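Long-range contacts in putative polyphosphate kinase 2 family protein (Arthrobacter aurescens, PDB 3RHF), which is probably a polyphosphate kinase, a P-loop-type phosphotransferase that would move phosphate between polyphosphate and nucleotides: residues E18-G23 with V244-K249; L76-Q81 with V182-N187. All blocks are in the same frame, centred on the assembly; numbering follows the deposited sequence.

Overall arrangement
Both contacts reach the same five-stranded parallel sheet of the P-loop kinase kind. Contact 2 joins strand 75-82 to strand 179-187 about 3 Å from the centre of the folded chain; contact 1 sets the segment 18-23, from the N-terminal region, against the end strand 242-246. Their centres lie about 11 Å apart, and strand 179-187 is the bridge: Val245 N sits 2.9 Å from Met185 O and Ala247 N 2.9 Å from Asn187 O, both probable backbone hydrogen bonds. Along the chain, contact 2 is nested within the loop that contact 1 closes. A bound phosphate ion, probably from the crystallisation liquor, lies about 6 Å from the side chain of Leu186.

Contact 1: residues E18-G23 with V244-K249; sequences EVLRVG and VVPANK
Leu20 meets the strand end 244-246 with both its methyls, one on each of two successive residues. CD1 rests on CG2 of Val245 at 3.5 Å, while CD2 reaches CD of the Pro246 ring at 3.7 Å and also lies 3.3 Å from Val244 O. The leucine crosses both partners obliquely. Its CG stands anti to the carbonyl carbon, beside the backbone N (chi1 -66°), which carries the branch toward the strand. Further along, Val22 and Val244 touch more lightly, CG2 to CG2 at 3.9 Å; on each valine this is the methyl anti to the carbonyl carbon. Phe232 of helix 221-235 packs against both of them.

Between these two apolar patches runs the one hydrogen bond of the contact, from Val244 N to Leu20 O (3.1 Å, 159° at the hydrogen). A second backbone bond, between Val22 and Trp242, continues the attachment along this edge of the sheet.

Tyr252 and Ala256 of helix 250-266 also touch Leu20, and an alanine here would probably open a gap between that helix, Val245 and Pro246 where the two methyls had been. The chemistry is thus that of a buried, mainly apolar seam: a main-chain bond fixes the loop against the end strand, and apolar side chains of Leu20, Val22, Val244, Val245 and Pro246 pack around it.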
loop_
_atom_site.group_PDB
_atom_site.type_symbol
_atom_site.label_atom_id
_atom_site.label_comp_id
_atom_site.label_asym_id
_atom_site.label_seq_id
_atom_site.Cartn_x
_atom_site.Cartn_y
_atom_site.Cartn_z
ATOM N N GLU A 18 -3.901 -20.127 18.459
ATOM C CA GLU A 18 -4.290 -21.033 19.528
ATOM C C GLU A 18 -4.822 -20.250 20.696
ATOM O O GLU A 18 -5.951 -20.449 21.080
ATOM C CB GLU A 18 -3.080 -21.902 19.918
ATOM C CG GLU A 18 -3.134 -22.697 21.240
ATOM C CD GLU A 18 -1.811 -23.472 21.504
ATOM O OE1 GLU A 18 -1.363 -24.186 20.568
ATOM O OE2 GLU A 18 -1.224 -23.336 22.613
ATOM N N VAL A 19 -4.034 -19.341 21.252
ATOM C CA VAL A 19 -4.437 -18.672 22.470
ATOM C C VAL A 19 -5.483 -17.600 22.195
ATOM O O VAL A 19 -6.242 -17.270 23.103
ATOM C CB VAL A 19 -3.216 -18.100 23.294
ATOM C CG1 VAL A 19 -2.311 -19.244 23.755
ATOM C CG2 VAL A 19 -2.373 -17.082 22.524
ATOM N N LEU A 20 -5.553 -17.047 20.972
ATOM C CA LEU A 20 -6.472 -15.912 20.706
ATOM C C LEU A 20 -7.756 -16.331 20.024
ATOM O O LEU A 20 -8.641 -15.507 19.819
ATOM C CB LEU A 20 -5.803 -14.808 19.883
ATOM C CG LEU A 20 -4.656 -14.072 20.551
ATOM C CD1 LEU A 20 -4.145 -12.967 19.598
ATOM C CD2 LEU A 20 -5.061 -13.516 21.947
ATOM N N ARG A 21 -7.849 -17.616 19.703
ATOM C CA ARG A 21 -9.021 -18.205 19.010
ATOM C C ARG A 21 -10.289 -18.067 19.846
ATOM O O ARG A 21 -10.236 -18.153 21.059
ATOM C CB ARG A 21 -8.756 -19.694 18.768
ATOM C CG ARG A 21 -9.471 -20.329 17.599
ATOM C CD ARG A 21 -9.056 -21.828 17.371
ATOM N NE ARG A 21 -10.125 -22.533 16.652
ATOM C CZ ARG A 21 -11.175 -23.147 17.225
ATOM N NH1 ARG A 21 -12.107 -23.733 16.455
ATOM N NH2 ARG A 21 -11.308 -23.198 18.563
ATOM N N VAL A 22 -11.418 -17.837 19.198
ATOM C CA VAL A 22 -12.711 -17.891 19.862
ATOM C C VAL A 22 -13.336 -19.284 19.689
ATOM O O VAL A 22 -13.842 -19.635 18.623
ATOM C CB VAL A 22 -13.639 -16.809 19.333
ATOM C CG1 VAL A 22 -15.080 -17.038 19.803
ATOM C CG2 VAL A 22 -13.109 -15.465 19.725
ATOM N N GLY A 23 -13.267 -20.072 20.754
ATOM C CA GLY A 23 -13.705 -21.464 20.726
ATOM C C GLY A 23 -14.996 -21.637 21.483
ATOM O O GLY A 23 -15.582 -20.672 21.956
ATOM N N VAL A 244 -9.639 -12.722 18.911
ATOM C CA VAL A 244 -9.761 -11.490 19.661
ATOM C C VAL A 244 -8.395 -11.250 20.302
ATOM O O VAL A 244 -7.920 -12.073 21.083
ATOM C CB VAL A 244 -10.840 -11.605 20.751
ATOM C CG1 VAL A 244 -10.699 -10.423 21.736
ATOM C CG2 VAL A 244 -12.266 -11.698 20.134
ATOM N N VAL A 245 -7.787 -10.129 19.910
ATOM C CA VAL A 245 -6.420 -9.789 20.160
ATOM C C VAL A 245 -6.410 -8.596 21.116
ATOM O O VAL A 245 -6.813 -7.476 20.743
ATOM C CB VAL A 245 -5.723 -9.334 18.860
ATOM C CG1 VAL A 245 -4.357 -8.906 19.165
ATOM C CG2 VAL A 245 -5.710 -10.440 17.768
ATOM N N PRO A 246 -5.955 -8.809 22.361
ATOM C CA PRO A 246 -5.821 -7.722 23.313
ATOM C C PRO A 246 -4.981 -6.609 22.693
ATOM O O PRO A 246 -3.900 -6.883 22.186
ATOM C CB PRO A 246 -5.082 -8.380 24.439
ATOM C CG PRO A 246 -5.579 -9.711 24.459
ATOM C CD PRO A 246 -5.812 -10.102 23.028
ATOM N N ALA A 247 -5.507 -5.386 22.672
ATOM C CA ALA A 247 -4.907 -4.317 21.872
ATOM C C ALA A 247 -4.596 -3.044 22.656
ATOM O O ALA A 247 -4.178 -2.055 22.061
ATOM C CB ALA A 247 -5.794 -3.983 20.707
ATOM N N ASN A 248 -4.805 -3.049 23.967
ATOM C CA ASN A 248 -4.408 -1.883 24.774
ATOM C C ASN A 248 -2.935 -1.562 24.556
ATOM O O ASN A 248 -2.570 -0.416 24.576
ATOM C CB ASN A 248 -4.663 -2.070 26.307
ATOM C CG ASN A 248 -6.054 -1.651 26.731
ATOM O OD1 ASN A 248 -6.934 -1.500 25.901
ATOM N ND2 ASN A 248 -6.250 -1.444 28.025
ATOM N N LYS A 249 -2.115 -2.592 24.349
ATOM C CA LYS A 249 -0.748 -2.389 23.927
ATOM C C LYS A 249 -0.630 -2.450 22.417
ATOM O O LYS A 249 -0.773 -3.512 21.844
ATOM C CB LYS A 249 0.151 -3.450 24.542
ATOM C CG LYS A 249 0.333 -3.284 26.024
ATOM C CD LYS A 249 0.966 -4.540 26.619
ATOM C CE LYS A 249 1.407 -4.331 28.067
ATOM N NZ LYS A 249 0.341 -4.758 28.967
#

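Contact 2: residues L76-Q81 with V182-N187; sequences LLLILQ and VKVMLN
Val182 begins the pairing with Leu77 and Leu78: its N gives a hydrogen bond to Leu77 O (2.7 Å), and its O accepts one from Ile79 N (2.9 Å). Its CG1 meets CD1 of Leu78 at 3.6 Å, the two side chains crossing at a slant; the leucine has CG anti to the backbone N (chi1 179°).

Lys183 comes next, on the other face, side by side with Ile79 and pointing the same way; CG of the lysine is 4.1 Å from CD1 of Ile79. Beyond that aliphatic part the chain bends, and its ammonium is held by a salt bridge to Glu171, with Tyr143 OH and the carbonyls of Thr235 and Ala240 as further partners.

Val184 repeats the backbone bonds of Val182. Its N bonds to Ile79 O at 2.8 Å, and its O takes Gln81 N. CG1 lies 3.4 Å from CD2 of Leu80; here, unlike Leu78 and Val182, the two side chains lie side by side, pointing the same way.

Met185, a selenomethionine, brings its CA to within 3.2 Å of Gln81 O in a CA-H...O contact, and Leu186 N then closes the ladder on that same oxygen. Gln81 sends its amide to Ser141 and Glu144.

The pair is a regular parallel ladder: the axes of the two short segments approach to 4.7 Å, with 15° between their directions. Helix 250-266 packs on the Leu78, Val182 and Val184 face, helix 221-235 touches Met185 on the other, and strands 135-139 and 242-246 flank the two.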
loop_
_atom_site.group_PDB
_atom_site.type_symbol
_atom_site.label_atom_id
_atom_site.label_comp_id
_atom_site.label_asym_id
_atom_site.label_seq_id
_atom_site.Cartn_x
_atom_site.Cartn_y
_atom_site.Cartn_z
ATOM N N LEU A 76 -5.532 -14.966 0.367
ATOM C CA LEU A 76 -5.721 -14.718 1.763
ATOM C C LEU A 76 -6.519 -13.456 1.986
ATOM O O LEU A 76 -6.441 -12.522 1.229
ATOM C CB LEU A 76 -4.340 -14.638 2.451
ATOM C CG LEU A 76 -4.337 -14.795 3.989
ATOM C CD1 LEU A 76 -3.263 -15.697 4.492
ATOM C CD2 LEU A 76 -4.187 -13.483 4.631
ATOM N N LEU A 77 -7.293 -13.440 3.059
ATOM C CA LEU A 77 -8.182 -12.323 3.400
ATOM C C LEU A 77 -8.108 -12.090 4.911
ATOM O O LEU A 77 -8.544 -12.941 5.716
ATOM C CB LEU A 77 -9.640 -12.608 2.974
ATOM C CG LEU A 77 -10.705 -11.506 3.264
ATOM C CD1 LEU A 77 -10.338 -10.146 2.621
ATOM C CD2 LEU A 77 -12.150 -11.866 2.909
ATOM N N LEU A 78 -7.530 -10.930 5.259
ATOM C CA LEU A 78 -7.469 -10.432 6.592
ATOM C C LEU A 78 -8.635 -9.497 6.811
ATOM O O LEU A 78 -8.770 -8.492 6.083
ATOM C CB LEU A 78 -6.175 -9.682 6.783
ATOM C CG LEU A 78 -5.881 -9.034 8.147
ATOM C CD1 LEU A 78 -5.705 -10.099 9.269
ATOM C CD2 LEU A 78 -4.641 -8.171 8.047
ATOM N N ILE A 79 -9.477 -9.836 7.803
ATOM C CA ILE A 79 -10.573 -8.998 8.258
ATOM C C ILE A 79 -10.268 -8.416 9.625
ATOM O O ILE A 79 -10.139 -9.162 10.612
ATOM C CB ILE A 79 -11.968 -9.775 8.374
ATOM C CG1 ILE A 79 -12.386 -10.362 7.017
ATOM C CG2 ILE A 79 -13.035 -8.844 8.829
ATOM C CD1 ILE A 79 -13.592 -11.255 7.012
ATOM N N LEU A 80 -10.233 -7.084 9.680
ATOM C CA LEU A 80 -10.132 -6.358 10.949
ATOM C C LEU A 80 -11.411 -5.655 11.380
ATOM O O LEU A 80 -11.961 -4.872 10.626
ATOM C CB LEU A 80 -9.061 -5.334 10.888
ATOM C CG LEU A 80 -7.717 -5.988 10.715
ATOM C CD1 LEU A 80 -6.785 -4.933 10.093
ATOM C CD2 LEU A 80 -7.201 -6.514 12.042
ATOM N N GLN A 81 -11.862 -5.935 12.599
ATOM C CA GLN A 81 -12.903 -5.124 13.257
ATOM C C GLN A 81 -12.385 -4.634 14.581
ATOM O O GLN A 81 -11.623 -5.351 15.268
ATOM C CB GLN A 81 -14.142 -5.966 13.520
ATOM C CG GLN A 81 -14.857 -6.480 12.261
ATOM C CD GLN A 81 -15.697 -5.436 11.629
ATOM O OE1 GLN A 81 -15.984 -5.499 10.451
ATOM N NE2 GLN A 81 -16.087 -4.458 12.396
ATOM N N VAL A 182 -8.543 -14.884 7.648
ATOM C CA VAL A 182 -8.040 -14.543 8.983
ATOM C C VAL A 182 -8.840 -13.397 9.611
ATOM O O VAL A 182 -8.667 -12.235 9.195
ATOM C CB VAL A 182 -6.595 -14.110 8.920
ATOM C CG1 VAL A 182 -6.194 -13.533 10.233
ATOM C CG2 VAL A 182 -5.700 -15.299 8.562
ATOM N N LYS A 183 -9.679 -13.700 10.611
ATOM C CA LYS A 183 -10.541 -12.687 11.215
ATOM C C LYS A 183 -9.965 -12.212 12.563
ATOM O O LYS A 183 -9.640 -13.018 13.437
ATOM C CB LYS A 183 -11.971 -13.209 11.409
ATOM C CG LYS A 183 -12.624 -13.730 10.133
ATOM C CD LYS A 183 -14.174 -13.863 10.229
ATOM C CE LYS A 183 -14.676 -14.962 11.208
ATOM N NZ LYS A 183 -15.864 -15.765 10.727
ATOM N N VAL A 184 -9.813 -10.908 12.712
ATOM C CA VAL A 184 -9.192 -10.351 13.892
ATOM C C VAL A 184 -10.079 -9.268 14.475
ATOM O O VAL A 184 -10.575 -8.360 13.767
ATOM C CB VAL A 184 -7.808 -9.770 13.566
ATOM C CG1 VAL A 184 -7.426 -8.748 14.587
ATOM C CG2 VAL A 184 -6.785 -10.899 13.489
HETATM N N MSE A 185 -10.307 -9.362 15.778
HETATM C CA MSE A 185 -10.948 -8.244 16.497
HETATM C C MSE A 185 -9.960 -7.650 17.465
HETATM O O MSE A 185 -9.430 -8.331 18.337
HETATM C CB MSE A 185 -12.200 -8.683 17.202
HETATM C CG MSE A 185 -13.014 -7.482 17.757
HETATM SE SE MSE A 185 -13.012 -7.468 19.741
HETATM C CE MSE A 185 -14.282 -5.943 20.055
ATOM N N LEU A 186 -9.686 -6.375 17.288
ATOM C CA LEU A 186 -8.802 -5.665 18.206
ATOM C C LEU A 186 -9.593 -5.132 19.394
ATOM O O LEU A 186 -10.431 -4.264 19.230
ATOM C CB LEU A 186 -8.114 -4.476 17.504
ATOM C CG LEU A 186 -7.347 -4.779 16.247
ATOM C CD1 LEU A 186 -6.866 -3.460 15.739
ATOM C CD2 LEU A 186 -6.223 -5.754 16.552
ATOM N N ASN A 187 -9.281 -5.616 20.585
ATOM C CA ASN A 187 -10.086 -5.355 21.765
ATOM C C ASN A 187 -9.345 -4.374 22.719
ATOM O O ASN A 187 -8.267 -4.661 23.277
ATOM C CB ASN A 187 -10.370 -6.705 22.411
ATOM C CG ASN A 187 -11.289 -6.632 23.597
ATOM O OD1 ASN A 187 -12.357 -6.005 23.567
ATOM N ND2 ASN A 187 -10.928 -7.356 24.627
#